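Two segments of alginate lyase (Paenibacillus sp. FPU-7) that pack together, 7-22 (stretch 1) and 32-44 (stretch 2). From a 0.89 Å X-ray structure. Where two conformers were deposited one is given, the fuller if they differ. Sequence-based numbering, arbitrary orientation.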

# COMPACT_ATOMS: atom_id res chain seq x y z
N SER A 7 -9.05 -24.94 9.91
CA SER A 7 -7.70 -25.24 9.40
C SER A 7 -7.84 -25.68 7.94
O SER A 7 -8.43 -26.72 7.68
CB SER A 7 -7.08 -26.35 10.26
OG SER A 7 -6.95 -25.92 11.60
N CYS A 8 -7.30 -24.93 7.01
CA CYS A 8 -7.48 -25.26 5.60
C CYS A 8 -6.16 -25.53 4.89
O CYS A 8 -5.18 -24.82 5.06
CB CYS A 8 -8.17 -24.13 4.85
SG CYS A 8 -9.93 -23.95 5.25
N ALA A 9 -6.21 -26.50 3.99
CA ALA A 9 -5.08 -26.82 3.12
C ALA A 9 -5.47 -26.90 1.64
O ALA A 9 -4.65 -27.28 0.83
CB ALA A 9 -4.40 -28.11 3.56
N THR A 10 -6.71 -26.52 1.30
CA THR A 10 -7.15 -26.44 -0.08
C THR A 10 -7.91 -25.13 -0.30
O THR A 10 -8.45 -24.51 0.63
CB THR A 10 -8.10 -27.58 -0.45
OG1 THR A 10 -9.33 -27.39 0.25
CG2 THR A 10 -7.49 -28.94 -0.12
N ALA A 11 -7.93 -24.74 -1.56
CA ALA A 11 -8.70 -23.58 -1.98
C ALA A 11 -10.18 -23.73 -1.69
O ALA A 11 -10.84 -22.77 -1.27
CB ALA A 11 -8.46 -23.28 -3.47
N SER A 12 -10.72 -24.93 -1.85
CA SER A 12 -12.13 -25.13 -1.57
C SER A 12 -12.42 -24.91 -0.09
O SER A 12 -13.43 -24.29 0.26
CB SER A 12 -12.58 -26.53 -2.01
OG SER A 12 -11.96 -27.52 -1.22
N CYS A 13 -11.54 -25.39 0.80
CA CYS A 13 -11.69 -25.15 2.23
C CYS A 13 -11.68 -23.66 2.52
O CYS A 13 -12.53 -23.16 3.26
CB CYS A 13 -10.61 -25.89 2.99
SG CYS A 13 -10.67 -25.83 4.77
N LEU A 14 -10.74 -22.94 1.93
CA LEU A 14 -10.65 -21.50 2.18
C LEU A 14 -11.87 -20.76 1.66
O LEU A 14 -12.43 -19.91 2.36
CB LEU A 14 -9.36 -20.95 1.55
CG LEU A 14 -9.24 -19.42 1.64
CD1 LEU A 14 -9.32 -18.89 3.05
CD2 LEU A 14 -7.91 -19.01 0.99
N GLN A 15 -12.32 -21.10 0.44
CA GLN A 15 -13.50 -20.46 -0.11
C GLN A 15 -14.69 -20.65 0.83
O GLN A 15 -15.47 -19.73 1.09
CB GLN A 15 -13.77 -21.05 -1.50
CG GLN A 15 -15.03 -20.60 -2.20
CD GLN A 15 -14.87 -20.83 -3.70
OE1 GLN A 15 -14.34 -21.85 -4.13
NE2 GLN A 15 -15.30 -19.86 -4.50
N SER A 16 -14.88 -21.88 1.33
CA SER A 16 -16.00 -22.16 2.22
C SER A 16 -15.85 -21.39 3.52
O SER A 16 -16.83 -20.87 4.05
CB SER A 16 -16.09 -23.67 2.49
OG SER A 16 -16.36 -24.43 1.33
N ALA A 17 -14.63 -21.36 4.07
CA ALA A 17 -14.39 -20.67 5.33
C ALA A 17 -14.68 -19.18 5.19
O ALA A 17 -15.23 -18.57 6.12
CB ALA A 17 -12.96 -20.89 5.81
N LEU A 18 -14.32 -18.59 4.06
CA LEU A 18 -14.62 -17.18 3.84
C LEU A 18 -16.13 -16.97 3.70
O LEU A 18 -16.69 -16.04 4.30
CB LEU A 18 -13.86 -16.65 2.64
CG LEU A 18 -12.35 -16.59 2.85
CD1 LEU A 18 -11.66 -16.22 1.53
CD2 LEU A 18 -11.97 -15.60 3.94
N LYS A 19 -16.81 -17.82 2.94
CA LYS A 19 -18.25 -17.66 2.72
C LYS A 19 -19.00 -17.73 4.05
O LYS A 19 -19.96 -17.00 4.27
CB LYS A 19 -18.76 -18.72 1.74
CG LYS A 19 -20.25 -18.65 1.45
CD LYS A 19 -20.65 -19.69 0.40
CE LYS A 19 -22.15 -19.94 0.34
NZ LYS A 19 -22.51 -20.66 -0.91
N ASN A 20 -18.54 -18.58 4.95
CA ASN A 20 -19.16 -18.83 6.25
C ASN A 20 -18.46 -18.10 7.38
O ASN A 20 -18.64 -18.46 8.55
CB ASN A 20 -19.20 -20.35 6.51
CG ASN A 20 -19.86 -20.77 7.80
OD1 ASN A 20 -19.25 -21.49 8.61
ND2 ASN A 20 -21.14 -20.45 7.95
N ALA A 21 -17.68 -17.06 7.09
CA ALA A 21 -16.89 -16.41 8.11
C ALA A 21 -17.79 -15.71 9.12
O ALA A 21 -18.78 -15.06 8.75
CB ALA A 21 -15.94 -15.41 7.49
N LYS A 22 -17.40 -15.80 10.38
CA LYS A 22 -18.08 -15.21 11.52
C LYS A 22 -17.08 -14.48 12.40
O LYS A 22 -15.90 -14.87 12.46
CB LYS A 22 -18.75 -16.31 12.36
CG LYS A 22 -19.79 -17.10 11.58
CD LYS A 22 -20.42 -18.19 12.44
CE LYS A 22 -21.41 -19.01 11.64
NZ LYS A 22 -21.81 -20.27 12.31
N GLY A 32 3.27 -24.00 3.04
CA GLY A 32 3.71 -24.66 1.83
C GLY A 32 2.64 -24.81 0.78
O GLY A 32 2.94 -25.25 -0.32
N VAL A 33 1.40 -24.44 1.08
CA VAL A 33 0.32 -24.62 0.14
C VAL A 33 0.08 -23.31 -0.59
O VAL A 33 0.10 -22.24 0.01
CB VAL A 33 -0.94 -25.10 0.87
CG1 VAL A 33 -2.11 -25.19 -0.09
CG2 VAL A 33 -0.68 -26.46 1.51
N THR A 34 -0.17 -23.42 -1.89
CA THR A 34 -0.67 -22.33 -2.72
C THR A 34 -2.16 -22.54 -2.92
O THR A 34 -2.60 -23.55 -3.47
CB THR A 34 0.10 -22.23 -4.04
OG1 THR A 34 1.47 -21.89 -3.77
CG2 THR A 34 -0.49 -21.14 -4.89
N PHE A 35 -2.92 -21.55 -2.49
CA PHE A 35 -4.37 -21.50 -2.61
C PHE A 35 -4.71 -20.63 -3.80
O PHE A 35 -4.46 -19.43 -3.75
CB PHE A 35 -4.98 -20.89 -1.34
CG PHE A 35 -4.71 -21.67 -0.07
CD1 PHE A 35 -3.47 -21.60 0.57
CD2 PHE A 35 -5.69 -22.49 0.49
CE1 PHE A 35 -3.21 -22.35 1.71
CE2 PHE A 35 -5.44 -23.23 1.63
CZ PHE A 35 -4.22 -23.18 2.25
N LYS A 36 -5.21 -21.22 -4.88
CA LYS A 36 -5.49 -20.47 -6.09
C LYS A 36 -6.97 -20.12 -6.17
O LYS A 36 -7.83 -21.00 -6.07
CB LYS A 36 -5.06 -21.25 -7.32
CG LYS A 36 -4.99 -20.37 -8.55
CD LYS A 36 -4.34 -21.07 -9.71
CE LYS A 36 -2.83 -21.09 -9.61
NZ LYS A 36 -2.28 -21.53 -10.94
N GLY A 37 -7.24 -18.84 -6.34
CA GLY A 37 -8.58 -18.35 -6.38
C GLY A 37 -8.56 -16.83 -6.38
O GLY A 37 -7.51 -16.19 -6.29
N SER A 38 -9.79 -16.32 -6.42
CA SER A 38 -10.07 -14.90 -6.22
C SER A 38 -10.85 -14.81 -4.91
O SER A 38 -12.07 -14.92 -4.89
CB SER A 38 -10.84 -14.32 -7.40
OG SER A 38 -10.19 -14.66 -8.62
N PHE A 39 -10.16 -14.74 -3.80
CA PHE A 39 -10.81 -14.94 -2.49
C PHE A 39 -11.44 -13.66 -1.98
O PHE A 39 -10.89 -12.58 -2.16
CB PHE A 39 -9.74 -15.44 -1.54
CG PHE A 39 -9.21 -16.79 -1.96
CD1 PHE A 39 -10.03 -17.91 -1.92
CD2 PHE A 39 -7.91 -16.93 -2.39
CE1 PHE A 39 -9.56 -19.14 -2.37
CE2 PHE A 39 -7.43 -18.14 -2.85
CZ PHE A 39 -8.27 -19.24 -2.83
N LYS A 40 -12.63 -13.79 -1.36
CA LYS A 40 -13.48 -12.68 -0.96
C LYS A 40 -13.76 -12.71 0.53
O LYS A 40 -14.41 -13.63 1.03
CB LYS A 40 -14.79 -12.71 -1.75
CG LYS A 40 -14.63 -12.57 -3.27
CD LYS A 40 -15.92 -12.92 -4.01
CE LYS A 40 -15.71 -12.97 -5.51
NZ LYS A 40 -14.66 -13.99 -5.89
N ALA A 41 -13.25 -11.71 1.23
CA ALA A 41 -13.45 -11.53 2.67
C ALA A 41 -14.56 -10.48 2.85
O ALA A 41 -14.29 -9.29 2.80
CB ALA A 41 -12.14 -11.12 3.33
N GLU A 42 -15.81 -10.96 2.98
CA GLU A 42 -17.00 -10.11 2.91
C GLU A 42 -17.63 -9.82 4.27
O GLU A 42 -18.21 -8.75 4.45
CB GLU A 42 -18.08 -10.74 2.00
CG GLU A 42 -17.68 -10.89 0.57
CD GLU A 42 -18.72 -11.51 -0.36
OE1 GLU A 42 -19.69 -12.13 0.11
OE2 GLU A 42 -18.55 -11.38 -1.58
N ALA A 43 -17.60 -10.75 5.19
CA ALA A 43 -18.21 -10.60 6.50
C ALA A 43 -17.44 -9.55 7.30
O ALA A 43 -16.35 -9.14 6.92
CB ALA A 43 -18.18 -11.95 7.23
N SER A 44 -18.01 -9.11 8.41
CA SER A 44 -17.35 -8.20 9.31
C SER A 44 -17.17 -8.80 10.69
O SER A 44 -18.09 -9.40 11.26
CB SER A 44 -18.13 -6.89 9.47
OG SER A 44 -18.08 -6.14 8.27
O HOH W 1 -16.92 -13.34 4.07

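No direct hydrogen bond joins the two segments; the polar link between them runs through a single water. Water 1 donates to Leu-18 O (2.7 Å from the water oxygen) and accepts from Glu-42 N (2.8 Å), so it ties a carbonyl near the C-terminal end of helix 11-19 to a backbone amide just beyond strand 39-41. Otherwise the contact, which buries 589 Å² in total, rests on apolar packing and on carbonyl oxygens set against carbon.

Two phenylalanines supply most of the surface that stretch 2 offers. Phe-35, which has the largest covered area of any residue here, points toward stretch 1 and meets the turn that leads into the helix. Two carbonyl oxygens lie at its ring edge, near the ring plane: Cys-8 O is 3.4 Å from Phe-35 CZ, and Thr-10 O is 3.4 Å from Phe-35 CE2. This placement suits an aromatic ring, whose edge hydrogens carry partial positive charge. Thr-10 O also accepts the backbone hydrogen bond from Leu-14 N (3.1 Å), so the same oxygen serves the first turn of the helix and the ring. The turn is braced internally by the disulfide between Cys-8 SG and Cys-13 SG (2.1 Å) and by a hydrogen bond between Thr-10 OG1 and Ser-12 OG (3.0 Å).

Phe-39 packs farther along the helix. Leu-14 CD2 sits 3.6 Å from the centroid of its ring and only 6° off the ring normal, a nearly ideal CH-pi arrangement over one face. Leu-14 also reaches the other ring, with its CB 4.1 Å from Phe-35 CD2, and thus contacts both aromatics. One helical turn later, Leu-18 CD1 packs 3.7 Å from Phe-39 CB, while Leu-18 CB approaches Lys-40 O at 3.5 Å. Ala-11, one turn before Leu-14, places its CB 3.5 Å from Lys-36 O and 4.1 Å from Phe-39 CZ.

The helix and strand 39-41 run in similar directions, 23° apart, with a closest axial approach of 8.0 Å; the nearest CA pairs step from Gln-15 and Phe-39 (CA to CA 6.6 Å) to Leu-18 and Ala-41 (CA to CA 5.9 Å). Smaller residues extend the contact past both ends of the helix. Ala-9 O lies 3.4 Å from Val-33 CG1, and beyond the helix Ala-43 CB approaches Ala-21 O at 3.5 Å and Ala-21 CB at 4.1 Å.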